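Local coordinates for peptidoglycan glycosyltransferase (Atopobium parvulum, PDB 4OVD), which is a penicillin-binding protein that combines a dimerisation domain and a penicillin-binding domain of the family's shared fold in one chain, at residues Gly294-Val299 and Ile416-Val421; Lys298-Ser303 and Ile422-Ala427; Phe317-Glu322 and Arg345-Arg350; Thr321-Gly326 and Gly355-Glu360; Ser523-Tyr528 and Lys551-Arg556. All blocks are in the same frame, centred on the assembly; numbering follows the deposited sequence.

Contact 1. Residues Gly294-Val299 and Ile416-Val421; sequences GSVFKV and IPFIQV
V296 meets F418 and V421, and F297 meets I416, where the 3-10 turn leading into helix 298-307 lies against the start of helix 418-429. The contacts with V296 all pass through one methyl. Its CG1 lies 3.9 Å from CG1 of V421, and the same CG1 approaches CE1 of F418 at 4.0 Å, coming in at the ring edge near its plane rather than over a face. A chi1 of 85° sets this methyl between the backbone N and the carbonyl carbon of its own residue, from where it can touch both partners. The ring of F418 also meets those of Y291 and Y528.

The second aromatic contact is a single approach. CE1 of F297 comes to 4.1 Å from CD1 of I416, the two side chains crossing at about a right angle; only the far end of the phenyl group closes on I416, just ahead of the helix.

Polar groups work on other sides of the turn. S295 and K298 match the S-x-x-K signature of penicillin-binding proteins: the hydroxyl of S295 bonds to the backbone N of T493, while the amine of K298 reaches S351 and N353, which fit the S-x-N signature. Chemically, then, the turn is divided: the side chains of V296 and F297 are held by undirected apolar packing in a buried setting, while the flanking side chains of S295 and K298 make directional bonds.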
# COMPACT_ATOMS: atom_id res chain seq x y z
N GLY A 294 10.83 5.55 -5.33
CA GLY A 294 11.19 6.92 -5.07
C GLY A 294 11.28 7.26 -3.58
O GLY A 294 11.40 6.38 -2.71
N SER A 295 11.09 8.53 -3.29
CA SER A 295 11.36 9.08 -1.97
C SER A 295 10.58 8.55 -0.80
O SER A 295 11.05 8.62 0.33
CB SER A 295 11.48 10.62 -2.08
OG SER A 295 10.41 11.11 -2.79
N VAL A 296 9.42 7.95 -1.04
CA VAL A 296 8.68 7.36 0.06
C VAL A 296 9.54 6.18 0.67
O VAL A 296 9.38 5.75 1.85
CB VAL A 296 7.28 7.02 -0.55
CG1 VAL A 296 7.26 5.68 -1.25
CG2 VAL A 296 6.18 7.16 0.42
N PHE A 297 10.52 5.70 -0.08
CA PHE A 297 11.34 4.61 0.40
C PHE A 297 12.36 5.10 1.49
O PHE A 297 12.96 4.28 2.19
CB PHE A 297 12.14 4.09 -0.76
CG PHE A 297 12.63 2.67 -0.59
CD1 PHE A 297 11.72 1.63 -0.71
CD2 PHE A 297 13.96 2.38 -0.27
CE1 PHE A 297 12.15 0.32 -0.55
CE2 PHE A 297 14.36 1.11 -0.06
CZ PHE A 297 13.46 0.06 -0.25
N LYS A 298 12.58 6.42 1.61
CA LYS A 298 13.62 6.91 2.51
C LYS A 298 13.38 6.56 3.98
O LYS A 298 14.28 6.60 4.76
CB LYS A 298 13.81 8.39 2.35
CG LYS A 298 14.24 8.74 0.96
CD LYS A 298 14.42 10.22 0.81
CE LYS A 298 14.64 10.57 -0.65
NZ LYS A 298 14.82 11.99 -0.85
N VAL A 299 12.16 6.23 4.33
CA VAL A 299 11.82 5.81 5.70
C VAL A 299 12.45 4.44 5.99
O VAL A 299 12.86 4.14 7.12
CB VAL A 299 10.30 5.78 5.79
CG1 VAL A 299 9.87 5.00 7.01
CG2 VAL A 299 9.79 7.23 5.82
N ILE A 416 8.73 -2.05 -7.24
CA ILE A 416 7.89 -2.83 -6.37
C ILE A 416 6.49 -2.28 -6.32
O ILE A 416 6.28 -1.12 -6.64
CB ILE A 416 8.47 -2.82 -4.94
CG1 ILE A 416 8.54 -1.39 -4.42
CG2 ILE A 416 9.80 -3.57 -4.93
CD1 ILE A 416 9.25 -1.17 -3.07
N PRO A 417 5.54 -3.09 -5.91
CA PRO A 417 4.21 -2.60 -5.74
C PRO A 417 4.21 -1.79 -4.48
O PRO A 417 4.94 -2.16 -3.53
CB PRO A 417 3.37 -3.88 -5.54
CG PRO A 417 4.32 -4.87 -5.03
CD PRO A 417 5.64 -4.54 -5.63
N PHE A 418 3.36 -0.78 -4.41
CA PHE A 418 3.31 0.07 -3.24
C PHE A 418 2.85 -0.66 -1.97
O PHE A 418 3.19 -0.25 -0.87
CB PHE A 418 2.54 1.35 -3.48
CG PHE A 418 3.34 2.40 -4.22
CD1 PHE A 418 4.36 3.08 -3.60
CD2 PHE A 418 3.05 2.70 -5.53
CE1 PHE A 418 5.13 4.03 -4.27
CE2 PHE A 418 3.85 3.59 -6.23
CZ PHE A 418 4.86 4.26 -5.62
N ILE A 419 2.14 -1.78 -2.14
CA ILE A 419 1.71 -2.56 -0.99
C ILE A 419 2.93 -3.03 -0.14
O ILE A 419 2.84 -3.17 1.10
CB ILE A 419 0.79 -3.73 -1.38
CG1 ILE A 419 0.04 -4.29 -0.14
CG2 ILE A 419 1.58 -4.80 -2.10
CD1 ILE A 419 -0.95 -3.30 0.52
N GLN A 420 4.09 -3.14 -0.78
CA GLN A 420 5.29 -3.49 -0.06
C GLN A 420 5.79 -2.32 0.79
O GLN A 420 6.32 -2.49 1.91
CB GLN A 420 6.38 -3.91 -1.03
CG GLN A 420 6.19 -5.32 -1.55
CD GLN A 420 7.33 -5.80 -2.40
OE1 GLN A 420 8.48 -5.26 -2.35
NE2 GLN A 420 7.06 -6.84 -3.18
N VAL A 421 5.60 -1.12 0.27
CA VAL A 421 6.00 0.08 0.98
C VAL A 421 5.09 0.25 2.16
O VAL A 421 5.54 0.53 3.28
CB VAL A 421 5.95 1.32 0.09
CG1 VAL A 421 6.33 2.54 0.90
CG2 VAL A 421 6.89 1.14 -1.10

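Contact 2. Residues Lys298-Ser303 and Ile422-Ala427; sequences KVITTS and IRAYTA
A buried helix-helix contact between 298-307 and 418-429 brings V299 onto Y425 and I300 onto A424 inside the penicillin-binding domain. On the second helix A424 offers a small methyl and Y425 a ring face. V299 makes a CH-pi contact: its CG1 sits 4.2 Å from the centroid of the Y425 ring, only 15° off the ring normal and displaced toward the rim. With CG1 anti to the backbone N (chi1 164°), CG2 falls beside the phenol end, 3.3 Å from OH of Y425, so the valine straddles ring face and hydroxyl. That hydroxyl is not left to apolar company, because it donates a hydrogen bond to the carbonyl O of V296 one turn earlier.

Alongside, CD1 of I300 touches CB of A424 at 3.6 Å; the isoleucine starts off to one flank and its outer end bends in to reach the methyl.

Each helix also ties a hydroxyl to its own backbone. OG of S303 donates to O of V299 at 2.6 Å, a carbonyl that takes the backbone N of S303 as well, and OG1 of T426 gives its proton to O of R423, in the carbonyl plane and on a lone pair, at 2.7 Å. M468 of helix 458-474 touches both V299 and Y425, and M526 of the central sheet also touches the tyrosine.

The chemistry implies an interface that is apolar in its surfaces yet has one directional element: the phenol fixes its ring by a bond to the turn before helix 298-307, presenting a face to V299.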
# COMPACT_ATOMS: atom_id res chain seq x y z
N LYS A 298 12.58 6.42 1.61
CA LYS A 298 13.62 6.91 2.51
C LYS A 298 13.38 6.56 3.98
O LYS A 298 14.28 6.60 4.76
CB LYS A 298 13.81 8.39 2.35
CG LYS A 298 14.24 8.74 0.96
CD LYS A 298 14.42 10.22 0.81
CE LYS A 298 14.64 10.57 -0.65
NZ LYS A 298 14.82 11.99 -0.85
N VAL A 299 12.16 6.23 4.33
CA VAL A 299 11.82 5.81 5.70
C VAL A 299 12.45 4.44 5.99
O VAL A 299 12.86 4.14 7.12
CB VAL A 299 10.30 5.78 5.79
CG1 VAL A 299 9.87 5.00 7.01
CG2 VAL A 299 9.79 7.23 5.82
N ILE A 300 12.55 3.61 4.95
CA ILE A 300 13.20 2.30 5.05
C ILE A 300 14.70 2.48 5.22
O ILE A 300 15.32 1.93 6.09
CB ILE A 300 12.82 1.45 3.80
CG1 ILE A 300 11.33 1.14 3.95
CG2 ILE A 300 13.53 0.14 3.78
CD1 ILE A 300 10.61 0.79 2.71
N THR A 301 15.30 3.29 4.37
CA THR A 301 16.72 3.55 4.46
C THR A 301 17.10 4.12 5.82
O THR A 301 18.12 3.71 6.42
CB THR A 301 17.11 4.55 3.40
OG1 THR A 301 16.70 3.99 2.13
CG2 THR A 301 18.61 4.91 3.53
N THR A 302 16.33 5.08 6.34
CA THR A 302 16.72 5.65 7.64
C THR A 302 16.47 4.67 8.75
O THR A 302 17.23 4.63 9.73
CB THR A 302 16.03 7.00 7.89
OG1 THR A 302 14.64 6.82 7.62
CG2 THR A 302 16.45 8.02 6.89
N SER A 303 15.37 3.92 8.67
CA SER A 303 15.13 2.88 9.66
C SER A 303 16.29 1.88 9.78
O SER A 303 16.70 1.50 10.88
CB SER A 303 13.88 2.12 9.33
OG SER A 303 12.82 3.02 9.47
N ILE A 422 3.79 0.09 1.91
CA ILE A 422 2.81 0.21 2.95
C ILE A 422 3.13 -0.78 4.04
O ILE A 422 3.17 -0.44 5.21
CB ILE A 422 1.41 -0.03 2.36
CG1 ILE A 422 1.05 1.11 1.38
CG2 ILE A 422 0.39 -0.15 3.44
CD1 ILE A 422 -0.23 0.88 0.65
N ARG A 423 3.42 -2.00 3.66
CA ARG A 423 3.70 -3.01 4.64
C ARG A 423 4.93 -2.61 5.47
O ARG A 423 4.96 -2.76 6.69
CB ARG A 423 3.88 -4.36 3.99
CG ARG A 423 4.14 -5.45 5.00
CD ARG A 423 4.46 -6.78 4.36
NE ARG A 423 4.65 -7.76 5.44
CZ ARG A 423 5.43 -8.83 5.35
NH1 ARG A 423 6.17 -9.05 4.26
NH2 ARG A 423 5.51 -9.64 6.38
N ALA A 424 5.96 -2.11 4.82
CA ALA A 424 7.14 -1.70 5.55
C ALA A 424 6.82 -0.61 6.56
O ALA A 424 7.26 -0.71 7.72
CB ALA A 424 8.22 -1.21 4.60
N TYR A 425 5.99 0.39 6.16
CA TYR A 425 5.64 1.47 7.06
C TYR A 425 4.93 0.96 8.32
O TYR A 425 5.07 1.56 9.40
CB TYR A 425 4.77 2.49 6.34
CG TYR A 425 5.55 3.53 5.56
CD1 TYR A 425 6.52 3.20 4.67
CD2 TYR A 425 5.29 4.87 5.75
CE1 TYR A 425 7.20 4.19 3.89
CE2 TYR A 425 5.96 5.85 5.05
CZ TYR A 425 6.91 5.53 4.12
OH TYR A 425 7.59 6.57 3.50
N THR A 426 4.21 -0.16 8.20
CA THR A 426 3.54 -0.68 9.37
C THR A 426 4.55 -0.93 10.51
O THR A 426 4.19 -0.68 11.62
CB THR A 426 2.62 -1.91 9.18
OG1 THR A 426 3.37 -3.09 8.81
CG2 THR A 426 1.57 -1.61 8.17
N ALA A 427 5.76 -1.39 10.23
CA ALA A 427 6.75 -1.60 11.25
C ALA A 427 7.05 -0.31 12.01
O ALA A 427 7.18 -0.32 13.24
CB ALA A 427 8.02 -2.20 10.69

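Contact 3. Residues Phe317-Glu322 and Arg345-Arg350; sequences FNIPTE and REMLRR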
# COMPACT_ATOMS: atom_id res chain seq x y z
N PHE A 317 25.59 15.73 9.13
CA PHE A 317 26.62 15.52 8.09
C PHE A 317 26.67 16.63 7.08
O PHE A 317 25.68 17.36 6.84
CB PHE A 317 26.34 14.23 7.35
CG PHE A 317 26.23 13.04 8.26
CD1 PHE A 317 27.35 12.32 8.62
CD2 PHE A 317 25.02 12.67 8.77
CE1 PHE A 317 27.26 11.26 9.48
CE2 PHE A 317 24.91 11.63 9.67
CZ PHE A 317 26.04 10.90 9.99
N ASN A 318 27.87 16.84 6.55
CA ASN A 318 28.07 17.89 5.55
C ASN A 318 27.67 17.28 4.18
O ASN A 318 28.34 16.43 3.63
CB ASN A 318 29.51 18.40 5.57
CG ASN A 318 29.68 19.68 4.79
OD1 ASN A 318 29.11 20.73 5.12
ND2 ASN A 318 30.45 19.61 3.74
N ILE A 319 26.52 17.68 3.68
CA ILE A 319 26.01 17.06 2.45
C ILE A 319 26.32 17.92 1.20
O ILE A 319 25.84 19.07 1.12
CB ILE A 319 24.51 16.76 2.63
CG1 ILE A 319 24.25 15.81 3.86
CG2 ILE A 319 23.88 16.13 1.39
CD1 ILE A 319 24.87 14.46 3.76
N PRO A 320 27.08 17.36 0.22
CA PRO A 320 27.37 18.16 -0.97
C PRO A 320 26.16 18.40 -1.84
O PRO A 320 25.09 17.85 -1.59
CB PRO A 320 28.43 17.33 -1.73
CG PRO A 320 28.19 15.93 -1.28
CD PRO A 320 27.63 15.99 0.11
N THR A 321 26.33 19.23 -2.87
CA THR A 321 25.19 19.54 -3.76
C THR A 321 24.90 18.38 -4.61
O THR A 321 23.79 18.22 -5.08
CB THR A 321 25.47 20.75 -4.70
OG1 THR A 321 26.79 20.58 -5.20
CG2 THR A 321 25.47 22.07 -3.94
N GLU A 322 25.92 17.58 -4.87
CA GLU A 322 25.75 16.42 -5.70
C GLU A 322 26.72 15.38 -5.22
O GLU A 322 27.65 15.75 -4.55
CB GLU A 322 26.07 16.73 -7.17
CG GLU A 322 27.49 17.26 -7.38
CD GLU A 322 27.84 17.60 -8.86
OE1 GLU A 322 26.94 17.60 -9.72
OE2 GLU A 322 29.02 17.87 -9.15
N ARG A 345 17.33 13.87 10.31
CA ARG A 345 15.95 14.45 10.37
C ARG A 345 15.75 15.46 9.21
O ARG A 345 14.79 15.41 8.45
CB ARG A 345 15.70 15.15 11.71
CG ARG A 345 14.33 15.80 11.80
CD ARG A 345 14.24 16.67 13.05
NE ARG A 345 14.55 15.95 14.27
CZ ARG A 345 13.70 15.13 14.86
NH1 ARG A 345 12.45 14.96 14.39
NH2 ARG A 345 14.06 14.52 15.98
N GLU A 346 16.69 16.33 9.03
CA GLU A 346 16.58 17.31 7.93
C GLU A 346 16.60 16.66 6.54
O GLU A 346 15.92 17.11 5.66
CB GLU A 346 17.73 18.29 8.06
CG GLU A 346 17.81 19.33 6.95
CD GLU A 346 16.59 20.20 6.84
OE1 GLU A 346 15.75 20.21 7.81
OE2 GLU A 346 16.49 20.85 5.77
N MSE A 347 17.37 15.59 6.33
CA MSE A 347 17.42 14.96 4.99
C MSE A 347 16.06 14.43 4.67
O MSE A 347 15.60 14.50 3.50
CB MSE A 347 18.41 13.81 4.98
CG MSE A 347 19.79 14.30 5.25
SE MSE A 347 21.01 12.73 5.38
CE MSE A 347 22.48 13.52 6.37
N LEU A 348 15.37 13.94 5.68
CA LEU A 348 14.03 13.47 5.50
C LEU A 348 13.00 14.60 5.33
O LEU A 348 12.13 14.50 4.53
CB LEU A 348 13.67 12.56 6.64
CG LEU A 348 12.75 11.42 6.27
CD1 LEU A 348 13.45 10.41 5.41
CD2 LEU A 348 12.09 10.76 7.46
N ARG A 349 13.13 15.66 6.11
CA ARG A 349 12.23 16.78 6.05
C ARG A 349 12.16 17.35 4.63
O ARG A 349 11.13 17.45 4.06
CB ARG A 349 12.70 17.84 7.00
CG ARG A 349 11.77 19.01 7.13
CD ARG A 349 12.41 20.17 7.85
NE ARG A 349 13.44 20.80 7.08
CZ ARG A 349 13.21 21.66 6.10
NH1 ARG A 349 11.98 22.02 5.78
NH2 ARG A 349 14.21 22.16 5.45
N ARG A 350 13.31 17.66 4.08
CA ARG A 350 13.42 18.14 2.72
C ARG A 350 13.55 17.08 1.61
O ARG A 350 13.58 17.39 0.45
CB ARG A 350 14.58 19.10 2.65
CG ARG A 350 15.92 18.47 2.63
CD ARG A 350 17.00 19.47 2.26
NE ARG A 350 16.99 20.64 3.10
CZ ARG A 350 17.14 21.88 2.67
NH1 ARG A 350 17.33 22.10 1.39
NH2 ARG A 350 17.12 22.88 3.51
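F317 and I319, on one strand of a two-stranded antiparallel sheet, close over M347 of helix 344-350 in a small strand-on-helix packing. The tight part is made by a single group. The terminal methyl of M347, which is built as selenomethionine, lies 3.6 Å from CD2 of F317 and 3.7 Å from CD1 of I319. The chain of M347 runs extended beyond CG (chi2 175°), which carries CE across to the strand, while its selenium end also borders G355 and L359 of the next helix. Against the phenyl ring the methyl comes in obliquely, and the two side chains cross at about a right angle. M342 of the partner strand touches both I319 and M347.

The more open flank of the helix is quite different. E346, R349 and R350 are partly exposed, take no part in the packing on the strand, and form a salt-bridge network among themselves. One carboxylate oxygen serves both arginines: OE2 of E346 receives NH2 of R349 at 2.6 Å on its syn lone pair, and on its anti side, 22° out of the carboxylate plane, it receives NE of R350 at 2.7 Å.

Contact 4. Residues Thr321-Gly326 and Gly355-Glu360; sequences TELQVG and GMAFLE
L323 gives up the most surface here, laid on A357 and F358 where strand 322-325 crosses helix 353-364. The segment axes pass 9.0 Å apart at 48°, and the strand belongs to a hairpin with strand 328-331, so the contact joins that hairpin to the helix on the outer part of the penicillin-binding domain.

The leucine reaches the helix with one branch. Its CD2 stands 3.8 Å from the backbone N of F358 and 4.1 Å from CB of A357, resting on the helix backbone as much as on side chains. CG lies anti to the backbone N of L323 (chi1 -178°), and this extends the isobutyl group straight off the strand. Behind it, the backbone of L323 is paired with V330 of the neighbouring strand.

A357 is the meeting point on the helix. Besides the leucine, its CB receives CG1 of V325, also at 4.1 Å, so two residues from the same face of the strand converge on one methyl. V325 in turn is backed by V330.

F358 contributes by its beginning rather than its end: CB lies 4.3 Å from CD2 of L323, but the ring leads away and meets the ring of F317. On another side of the helix, M356 packs against helix 298-307 and helix 344-350.

Being made of methyl groups set against other side chains and the helix backbone at ordinary van der Waals separations, the contact implies an adhesion without directional bonds, in which A357 presents a single methyl to both strand residues, although L323 and F358 both remain partly exposed.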
# COMPACT_ATOMS: atom_id res chain seq x y z
N THR A 321 26.33 19.23 -2.87
CA THR A 321 25.19 19.54 -3.76
C THR A 321 24.90 18.38 -4.61
O THR A 321 23.79 18.22 -5.08
CB THR A 321 25.47 20.75 -4.70
OG1 THR A 321 26.79 20.58 -5.20
CG2 THR A 321 25.47 22.07 -3.94
N GLU A 322 25.92 17.58 -4.87
CA GLU A 322 25.75 16.42 -5.70
C GLU A 322 26.72 15.38 -5.22
O GLU A 322 27.65 15.75 -4.55
CB GLU A 322 26.07 16.73 -7.17
CG GLU A 322 27.49 17.26 -7.38
CD GLU A 322 27.84 17.60 -8.86
OE1 GLU A 322 26.94 17.60 -9.72
OE2 GLU A 322 29.02 17.87 -9.15
N LEU A 323 26.48 14.12 -5.57
CA LEU A 323 27.37 13.02 -5.21
C LEU A 323 27.45 12.06 -6.38
O LEU A 323 26.44 11.79 -7.01
CB LEU A 323 26.81 12.27 -4.00
CG LEU A 323 27.60 11.09 -3.39
CD1 LEU A 323 28.99 11.46 -2.90
CD2 LEU A 323 26.83 10.47 -2.23
N GLN A 324 28.65 11.56 -6.67
CA GLN A 324 28.84 10.58 -7.73
C GLN A 324 28.51 9.19 -7.15
O GLN A 324 29.08 8.79 -6.14
CB GLN A 324 30.30 10.61 -8.21
CG GLN A 324 30.68 9.63 -9.33
CD GLN A 324 30.07 9.96 -10.70
OE1 GLN A 324 29.92 9.08 -11.56
NE2 GLN A 324 29.71 11.23 -10.91
N VAL A 325 27.55 8.51 -7.75
CA VAL A 325 27.18 7.13 -7.35
C VAL A 325 27.33 6.27 -8.59
O VAL A 325 26.57 6.43 -9.57
CB VAL A 325 25.74 6.99 -6.84
CG1 VAL A 325 25.58 7.77 -5.53
CG2 VAL A 325 24.74 7.44 -7.90
N GLY A 326 28.30 5.36 -8.56
CA GLY A 326 28.60 4.57 -9.74
C GLY A 326 29.11 5.61 -10.73
O GLY A 326 29.97 6.42 -10.38
N GLY A 355 21.63 13.19 0.44
CA GLY A 355 21.87 12.81 1.84
C GLY A 355 21.63 11.31 2.00
O GLY A 355 22.40 10.64 2.70
N MSE A 356 20.53 10.79 1.41
CA MSE A 356 20.25 9.36 1.49
C MSE A 356 21.34 8.51 0.89
O MSE A 356 21.84 7.51 1.48
CB MSE A 356 18.95 9.07 0.78
CG MSE A 356 17.69 9.48 1.46
SE MSE A 356 17.47 8.82 3.27
CE MSE A 356 17.82 10.37 4.28
N ALA A 357 21.82 8.94 -0.25
CA ALA A 357 22.89 8.14 -0.92
C ALA A 357 24.16 8.23 -0.08
O ALA A 357 24.96 7.31 -0.06
CB ALA A 357 23.18 8.67 -2.29
N PHE A 358 24.40 9.37 0.52
CA PHE A 358 25.55 9.53 1.37
C PHE A 358 25.43 8.57 2.56
O PHE A 358 26.39 7.81 2.90
CB PHE A 358 25.64 10.96 1.88
CG PHE A 358 26.65 11.15 2.95
CD1 PHE A 358 26.30 10.96 4.28
CD2 PHE A 358 27.94 11.57 2.65
CE1 PHE A 358 27.23 11.13 5.30
CE2 PHE A 358 28.86 11.75 3.67
CZ PHE A 358 28.51 11.50 5.00
N LEU A 359 24.24 8.53 3.14
CA LEU A 359 24.07 7.67 4.32
C LEU A 359 24.32 6.23 3.98
O LEU A 359 25.06 5.53 4.66
CB LEU A 359 22.68 7.83 4.92
CG LEU A 359 22.35 9.16 5.60
CD1 LEU A 359 20.92 9.07 6.07
CD2 LEU A 359 23.30 9.41 6.77
N GLU A 360 23.75 5.78 2.88
CA GLU A 360 23.92 4.37 2.50
C GLU A 360 25.32 4.08 2.11
O GLU A 360 25.80 3.00 2.40
CB GLU A 360 22.99 3.98 1.34
CG GLU A 360 22.86 2.48 1.04
CD GLU A 360 24.06 1.86 0.38
OE1 GLU A 360 24.76 2.57 -0.36
OE2 GLU A 360 24.22 0.62 0.53

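Contact 5. Residues Ser523-Tyr528 and Lys551-Arg556; sequences SDLMVY and KDAATR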
# COMPACT_ATOMS: atom_id res chain seq x y z
N SER A 523 -2.40 3.62 17.10
CA SER A 523 -2.22 2.41 16.30
C SER A 523 -3.48 1.99 15.55
O SER A 523 -3.77 0.81 15.42
CB SER A 523 -1.72 1.25 17.18
OG SER A 523 -0.52 1.60 17.88
N ASP A 524 -4.23 2.96 15.06
CA ASP A 524 -5.45 2.63 14.40
C ASP A 524 -5.53 3.02 12.95
O ASP A 524 -6.40 2.48 12.28
CB ASP A 524 -6.62 3.29 15.16
CG ASP A 524 -6.88 2.64 16.55
OD1 ASP A 524 -6.94 1.40 16.62
OD2 ASP A 524 -7.10 3.38 17.54
N LEU A 525 -4.67 3.90 12.45
CA LEU A 525 -4.85 4.33 11.04
C LEU A 525 -3.65 4.84 10.24
O LEU A 525 -2.95 5.78 10.65
CB LEU A 525 -5.91 5.44 11.03
CG LEU A 525 -6.25 6.05 9.67
CD1 LEU A 525 -6.98 5.07 8.75
CD2 LEU A 525 -7.17 7.22 9.90
N MSE A 526 -3.48 4.28 9.04
CA MSE A 526 -2.47 4.73 8.15
C MSE A 526 -3.15 4.74 6.79
O MSE A 526 -3.95 3.86 6.46
CB MSE A 526 -1.31 3.73 8.20
CG MSE A 526 -0.03 4.22 7.59
SE MSE A 526 1.42 2.83 7.70
CE MSE A 526 0.54 1.77 6.37
N VAL A 527 -2.83 5.73 6.00
CA VAL A 527 -3.41 5.89 4.69
C VAL A 527 -2.32 6.18 3.68
O VAL A 527 -1.32 6.90 3.99
CB VAL A 527 -4.34 7.07 4.69
CG1 VAL A 527 -4.66 7.49 3.30
CG2 VAL A 527 -5.56 6.81 5.55
N TYR A 528 -2.53 5.61 2.49
CA TYR A 528 -1.66 5.79 1.34
C TYR A 528 -2.43 6.35 0.18
O TYR A 528 -3.52 5.90 -0.12
CB TYR A 528 -1.02 4.44 0.84
CG TYR A 528 -0.30 4.64 -0.48
CD1 TYR A 528 -0.94 4.47 -1.68
CD2 TYR A 528 1.03 4.98 -0.52
CE1 TYR A 528 -0.27 4.64 -2.89
CE2 TYR A 528 1.68 5.19 -1.69
CZ TYR A 528 1.03 5.00 -2.88
OH TYR A 528 1.73 5.24 -4.06
N LYS A 551 -8.88 12.16 7.23
CA LYS A 551 -9.78 12.86 8.16
C LYS A 551 -11.09 12.09 8.16
O LYS A 551 -11.55 11.65 9.23
CB LYS A 551 -9.96 14.30 7.66
CG LYS A 551 -11.06 15.14 8.27
CD LYS A 551 -10.88 15.26 9.75
CE LYS A 551 -11.90 16.26 10.28
NZ LYS A 551 -11.91 16.27 11.76
N ASP A 552 -11.66 11.90 6.96
CA ASP A 552 -12.89 11.11 6.81
C ASP A 552 -12.69 9.71 7.33
O ASP A 552 -13.60 9.15 7.88
CB ASP A 552 -13.32 11.01 5.36
CG ASP A 552 -13.72 12.34 4.78
OD1 ASP A 552 -13.75 13.33 5.54
OD2 ASP A 552 -13.98 12.39 3.57
N ALA A 553 -11.53 9.09 7.11
CA ALA A 553 -11.36 7.76 7.65
C ALA A 553 -11.39 7.84 9.18
O ALA A 553 -12.01 7.00 9.83
CB ALA A 553 -10.04 7.15 7.18
N ALA A 554 -10.71 8.83 9.76
CA ALA A 554 -10.70 8.98 11.22
C ALA A 554 -12.07 9.32 11.83
O ALA A 554 -12.39 8.87 12.92
CB ALA A 554 -9.69 10.04 11.62
N THR A 555 -12.90 10.08 11.13
CA THR A 555 -14.18 10.39 11.75
C THR A 555 -14.99 9.07 11.74
O THR A 555 -15.44 8.57 12.77
CB THR A 555 -14.96 11.53 11.03
OG1 THR A 555 -15.60 11.02 9.86
CG2 THR A 555 -14.05 12.69 10.67
N ARG A 556 -15.15 8.50 10.55
CA ARG A 556 -15.84 7.25 10.37
C ARG A 556 -15.42 6.19 11.39
O ARG A 556 -16.22 5.37 11.77
CB ARG A 556 -15.58 6.72 8.96
CG ARG A 556 -16.39 5.51 8.54
CD ARG A 556 -17.87 5.83 8.32
NE ARG A 556 -18.59 4.64 7.85
CZ ARG A 556 -19.44 3.90 8.57
NH1 ARG A 556 -19.78 4.24 9.81
NH2 ARG A 556 -19.99 2.83 8.03
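Both methyls of L525 meet A553 on the last turns of helix 542-556, and one of them, CD2, also meets A554. CD1 and CD2 each lie 4.0 Å from CB of A553, so the fork of the leucine sits astride that methyl. CD2 continues along the helix, 3.9 Å from the backbone N of A554 and 4.2 Å from CB of A554. CG stands anti to the backbone N of L525 (chi1 180°), sending the fork out from the strand to the helix.

In the next shell, hydrogen bonding within the five-stranded antiparallel sheet positions the leucine: its backbone pairs with V518, while M526 pairs with M253 on the other neighbouring strand. V527 also points to the helix side and meets F546, F549 and A550, whereas M526 and Y528 turn to the other face and helix 418-429.

The helix has its own outer supports. A553 also touches L227 of helix 225-242, D552 bonds through OD2 to NE2 of Q234, and R556 forms a salt bridge with D224. The implication is a clear separation of chemistries: alanines give the sheet a small, apolar surface to pack on, while D552 and R556 of the same helix bond to other parts of the protein.

Contacts 1 and 2 are consecutive parts of one interface, their centres 8 Å apart: contact 1 at the turns leading into helices 298-307 and 418-429, contact 2 within the helices. Contacts 3 and 4, 10 Å apart between centres, use the successive strands 316-319 and 322-325 and the successive helices 344-350 and 353-364, one of each per contact; along the chain both are nested inside the loop closed by the first pair. They touch that pair through L348 and M356, which pack on K298. Contact 5 follows later, on the central antiparallel sheet; M526 and Y528 link it to helix 418-429, but contact 4 lies about 35 Å away, centre to centre. The paired helices thus lie between the outer strand-helix packing and the sheet.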